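B-cell lymphoma 3 protein (Homo sapiens, PDB 1K1A) regulates transcription of NF-kappa-B target genes, acting as a nuclear coactivator bound to p50 or p52 homodimers and hindering nuclear entry of p50. Local coordinates at residues A[153-158]-A[176-181]; A[185-190]-A[200-205]. All coordinates share one frame; numbering follows the deposited sequence.

Interaction 1: A[153-158]-A[176-181]; sequences PLIHAV and VNAQMY
Ile155 and Met180 bring the first helix of the fifth ankyrin repeat against the irregular chain that leaves the repeat and runs on toward the sixth. Two neighbouring residues of helix 153-158, Leu154 and Ile155, form the bumps, and both point at segment 176-181. In Leu154, chi1 of -180° sets CG anti to the backbone N and sends it toward that segment. The leucine's CD2 meets the main chain of Val176, 3.6 Å from CA. Val176 turns its own side chain away, which makes its backbone the surface that Leu154 meets; the two branches approach only loosely, CD2 to CG2. Ile155 fits a hollow lined by Ala178 and Met180. Its CD1 stands 3.6 Å from Ala178 O and 3.9 Å from Met180 CG, with Ala178 CB a little farther off, at 4.4 Å. The second branch touches the thioether: Ile155 CG2 lies 4.0 Å from Met180 SD, and the two side chains cross obliquely. Both branches of the isoleucine are therefore used, CD1 against the carbonyl oxygen of Ala178 and CG2 beside the sulfur. An alanine at Ile155 would probably open a gap between Ala178 and Met180 and let the thioether turn more freely. Beyond the contact, Leu154 also packs on Leu170 of helix 163-171, and Met180 touches Arg151. No hydrogen bond or charge pair joins the two segments, and the 215 Å² buried between them implies that shape and van der Waals contact hold the chain leaving the repeat against its first helix.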
# COMPACT_ATOMS: atom_id res chain seq x y z
N PRO A 153 6.38 2.03 -6.91
CA PRO A 153 4.95 2.35 -7.08
C PRO A 153 4.67 3.11 -8.38
O PRO A 153 3.63 2.88 -9.01
CB PRO A 153 4.66 3.23 -5.87
CG PRO A 153 5.61 2.72 -4.82
CD PRO A 153 6.88 2.43 -5.58
N LEU A 154 5.57 3.99 -8.78
CA LEU A 154 5.37 4.76 -10.01
C LEU A 154 5.25 3.85 -11.23
O LEU A 154 4.37 4.04 -12.09
CB LEU A 154 6.49 5.78 -10.22
CG LEU A 154 6.36 6.64 -11.49
CD1 LEU A 154 5.03 7.38 -11.51
CD2 LEU A 154 7.52 7.61 -11.63
N ILE A 155 6.12 2.86 -11.32
CA ILE A 155 6.09 1.94 -12.45
C ILE A 155 4.81 1.11 -12.42
O ILE A 155 4.17 0.90 -13.45
CB ILE A 155 7.38 1.08 -12.48
CG1 ILE A 155 8.58 1.97 -12.83
CG2 ILE A 155 7.24 -0.07 -13.48
CD1 ILE A 155 9.94 1.35 -12.55
N HIS A 156 4.41 0.68 -11.22
CA HIS A 156 3.16 -0.04 -11.07
C HIS A 156 2.01 0.81 -11.62
O HIS A 156 1.18 0.32 -12.38
CB HIS A 156 2.89 -0.38 -9.59
CG HIS A 156 3.68 -1.56 -9.09
ND1 HIS A 156 3.41 -2.85 -9.48
CD2 HIS A 156 4.71 -1.63 -8.21
CE1 HIS A 156 4.25 -3.68 -8.87
NE2 HIS A 156 5.04 -2.96 -8.09
N ALA A 157 1.99 2.09 -11.25
CA ALA A 157 0.94 3.01 -11.69
C ALA A 157 0.92 3.16 -13.21
O ALA A 157 -0.16 3.22 -13.82
CB ALA A 157 1.10 4.37 -11.02
N VAL A 158 2.10 3.25 -13.81
CA VAL A 158 2.20 3.40 -15.26
C VAL A 158 1.69 2.14 -15.97
O VAL A 158 0.95 2.24 -16.96
CB VAL A 158 3.63 3.72 -15.71
CG1 VAL A 158 3.77 3.56 -17.22
CG2 VAL A 158 4.00 5.13 -15.30
N VAL A 176 11.15 9.65 -11.18
CA VAL A 176 10.56 9.36 -12.48
C VAL A 176 11.47 8.44 -13.33
O VAL A 176 11.01 7.77 -14.27
CB VAL A 176 10.22 10.69 -13.24
CG1 VAL A 176 11.48 11.41 -13.68
CG2 VAL A 176 9.30 10.42 -14.40
N ASN A 177 12.74 8.37 -12.98
CA ASN A 177 13.68 7.53 -13.72
C ASN A 177 14.10 6.22 -13.03
O ASN A 177 15.11 5.61 -13.39
CB ASN A 177 14.90 8.34 -14.12
CG ASN A 177 14.57 9.41 -15.14
OD1 ASN A 177 13.87 9.15 -16.12
ND2 ASN A 177 15.04 10.63 -14.90
N ALA A 178 13.29 5.77 -12.08
CA ALA A 178 13.52 4.47 -11.46
C ALA A 178 13.47 3.35 -12.51
O ALA A 178 12.69 3.42 -13.46
CB ALA A 178 12.48 4.22 -10.38
N GLN A 179 14.30 2.33 -12.33
CA GLN A 179 14.34 1.21 -13.29
C GLN A 179 14.01 -0.14 -12.65
O GLN A 179 14.34 -0.39 -11.48
CB GLN A 179 15.72 1.11 -13.95
CG GLN A 179 16.07 2.24 -14.90
CD GLN A 179 17.54 2.21 -15.31
OE1 GLN A 179 17.87 1.83 -16.43
NE2 GLN A 179 18.42 2.59 -14.40
N MET A 180 13.40 -1.02 -13.43
CA MET A 180 13.11 -2.38 -12.99
C MET A 180 14.38 -3.23 -13.17
O MET A 180 15.37 -2.75 -13.69
CB MET A 180 12.01 -2.97 -13.86
CG MET A 180 10.71 -2.21 -13.84
SD MET A 180 9.47 -3.05 -14.83
CE MET A 180 10.18 -2.95 -16.39
N TYR A 181 14.32 -4.50 -12.75
CA TYR A 181 15.45 -5.42 -12.90
C TYR A 181 16.04 -5.40 -14.32
O TYR A 181 17.26 -5.44 -14.51
CB TYR A 181 15.04 -6.85 -12.54
CG TYR A 181 14.81 -7.11 -11.06
CD1 TYR A 181 15.79 -6.84 -10.13
CD2 TYR A 181 13.61 -7.64 -10.61
CE1 TYR A 181 15.59 -7.08 -8.77
CE2 TYR A 181 13.39 -7.89 -9.26
CZ TYR A 181 14.38 -7.60 -8.35
OH TYR A 181 14.19 -7.83 -7.01

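Interaction 2: A[185-190]-A[200-205]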
# COMPACT_ATOMS: atom_id res chain seq x y z
N SER A 185 12.33 1.69 -17.59
CA SER A 185 11.74 2.73 -16.75
C SER A 185 10.24 2.90 -17.02
O SER A 185 9.68 2.25 -17.90
CB SER A 185 12.45 4.06 -16.99
OG SER A 185 12.22 4.52 -18.32
N ALA A 186 9.61 3.79 -16.27
CA ALA A 186 8.20 4.11 -16.48
C ALA A 186 7.99 4.54 -17.93
O ALA A 186 6.99 4.17 -18.56
CB ALA A 186 7.77 5.22 -15.54
N LEU A 187 8.92 5.32 -18.44
CA LEU A 187 8.79 5.84 -19.81
C LEU A 187 8.87 4.75 -20.89
O LEU A 187 8.18 4.84 -21.92
CB LEU A 187 9.81 6.95 -20.06
CG LEU A 187 9.60 7.79 -21.31
CD1 LEU A 187 8.23 8.43 -21.32
CD2 LEU A 187 10.70 8.84 -21.44
N HIS A 188 9.69 3.72 -20.67
CA HIS A 188 9.73 2.60 -21.62
C HIS A 188 8.33 2.02 -21.75
O HIS A 188 7.86 1.77 -22.85
CB HIS A 188 10.66 1.48 -21.15
CG HIS A 188 12.12 1.81 -21.22
ND1 HIS A 188 12.90 1.52 -22.31
CD2 HIS A 188 12.94 2.36 -20.30
CE1 HIS A 188 14.14 1.90 -22.08
NE2 HIS A 188 14.19 2.41 -20.86
N SER A 189 7.69 1.79 -20.60
CA SER A 189 6.36 1.18 -20.58
C SER A 189 5.30 2.03 -21.27
O SER A 189 4.54 1.53 -22.12
CB SER A 189 5.92 0.88 -19.14
OG SER A 189 6.43 -0.37 -18.70
N ALA A 190 5.24 3.31 -20.91
CA ALA A 190 4.28 4.23 -21.50
C ALA A 190 4.51 4.39 -23.00
O ALA A 190 3.56 4.41 -23.78
CB ALA A 190 4.33 5.59 -20.80
N ARG A 200 3.14 12.09 -22.09
CA ARG A 200 3.20 13.54 -21.93
C ARG A 200 3.54 13.94 -20.50
O ARG A 200 4.39 14.81 -20.28
CB ARG A 200 1.87 14.20 -22.33
CG ARG A 200 1.62 14.28 -23.84
CD ARG A 200 0.24 14.83 -24.21
NE ARG A 200 -0.04 14.66 -25.64
CZ ARG A 200 -1.02 13.92 -26.13
NH1 ARG A 200 -1.85 13.27 -25.31
NH2 ARG A 200 -1.18 13.82 -27.44
N THR A 201 2.87 13.31 -19.54
CA THR A 201 3.09 13.62 -18.13
C THR A 201 4.51 13.28 -17.66
O THR A 201 5.17 14.10 -17.03
CB THR A 201 2.04 12.90 -17.26
OG1 THR A 201 0.79 13.61 -17.34
CG2 THR A 201 2.39 13.00 -15.79
N LEU A 202 4.98 12.07 -17.98
CA LEU A 202 6.34 11.67 -17.61
C LEU A 202 7.43 12.57 -18.21
O LEU A 202 8.38 12.95 -17.54
CB LEU A 202 6.60 10.20 -17.99
CG LEU A 202 5.73 9.14 -17.31
CD1 LEU A 202 5.86 7.79 -18.00
CD2 LEU A 202 6.08 9.02 -15.82
N VAL A 203 7.30 12.91 -19.49
CA VAL A 203 8.30 13.74 -20.16
C VAL A 203 8.38 15.14 -19.56
O VAL A 203 9.46 15.67 -19.32
CB VAL A 203 8.04 13.86 -21.69
CG1 VAL A 203 8.94 14.93 -22.32
CG2 VAL A 203 8.25 12.52 -22.38
N ARG A 204 7.23 15.73 -19.29
CA ARG A 204 7.22 17.05 -18.70
C ARG A 204 7.76 17.03 -17.28
O ARG A 204 8.26 18.03 -16.79
CB ARG A 204 5.81 17.63 -18.69
CG ARG A 204 5.36 18.12 -20.04
CD ARG A 204 4.09 18.93 -19.97
NE ARG A 204 3.70 19.43 -21.27
CZ ARG A 204 2.56 20.05 -21.50
NH1 ARG A 204 1.70 20.24 -20.51
NH2 ARG A 204 2.27 20.49 -22.72
N SER A 205 7.68 15.87 -16.64
CA SER A 205 8.15 15.72 -15.27
C SER A 205 9.61 15.31 -15.20
O SER A 205 10.13 15.01 -14.12
CB SER A 205 7.30 14.71 -14.51
OG SER A 205 5.97 15.18 -14.41
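Helices 186-190 and 200-204 run nearly antiparallel, at 151° between their N-to-C directions, with axes 10.1 Å apart at closest approach and Leu187 and Leu202 facing each other at 6.7 Å between their CA atoms. This is the helix-turn-helix pair of an ankyrin repeat, the sixth of this domain, and the contact is its apolar interior. Leu202 carries most of the contact: it points at helix 186-190 and has CG anti to its carbonyl carbon (chi1 -63°). Its CD1 reaches three residues of the other helix, nearest to Ala186 O at 3.8 Å, with Ala190 CB at 3.9 Å, Ala186 CB at 4.0 Å and the backbone of Leu187 close by. Ala186 and Ala190, one turn apart and both directed at the partner helix, present only methyl groups, and the leucine end occupies the shallow surface between them. The other branch, CD2, reaches Ala186 CB alone within this pair of segments.

Leu187 answers from the flank. With CG anti to its backbone N, it slides past Leu202 in the opposite direction and sets CD1 4.1 Å from Leu202 CB. The same methyl meets Val203 CG2, so Leu187 spans two consecutive residues of the second helix. Around the pair, Leu187 and Val203 both touch Leu232 of helix 226-232, while Ala186 packs on Val158 of the preceding repeat. No hydrogen bond crosses between the helices, and four of the five touching residues are buried. Past the last turn, Ser205 OG donates back to Thr201 O at 2.9 Å, with the donor tilted 32° from the carbonyl plane.

How the interactions relate
Interactions 1 and 2 belong to successive repeats, ANK 5 and ANK 6, and follow one another along the chain with their centres about 10 Å apart. They are in direct contact. Val158 CG1, on the helix of interaction 1, packs 3.5 Å from Ala186 O of interaction 2, which joins the first helices of the two repeats. Between the chain leaving the fifth repeat and the second helix of the sixth, Val176 CG2 lies 3.8 Å from Leu202 CD2, so the valine whose backbone meets Leu154 gives its side chain to the next repeat's interior. Ala178 O and Ser185 CB are 3.6 Å apart. Together these packing contacts join the fifth and sixth repeats side by side, the lateral stacking characteristic of an ankyrin solenoid.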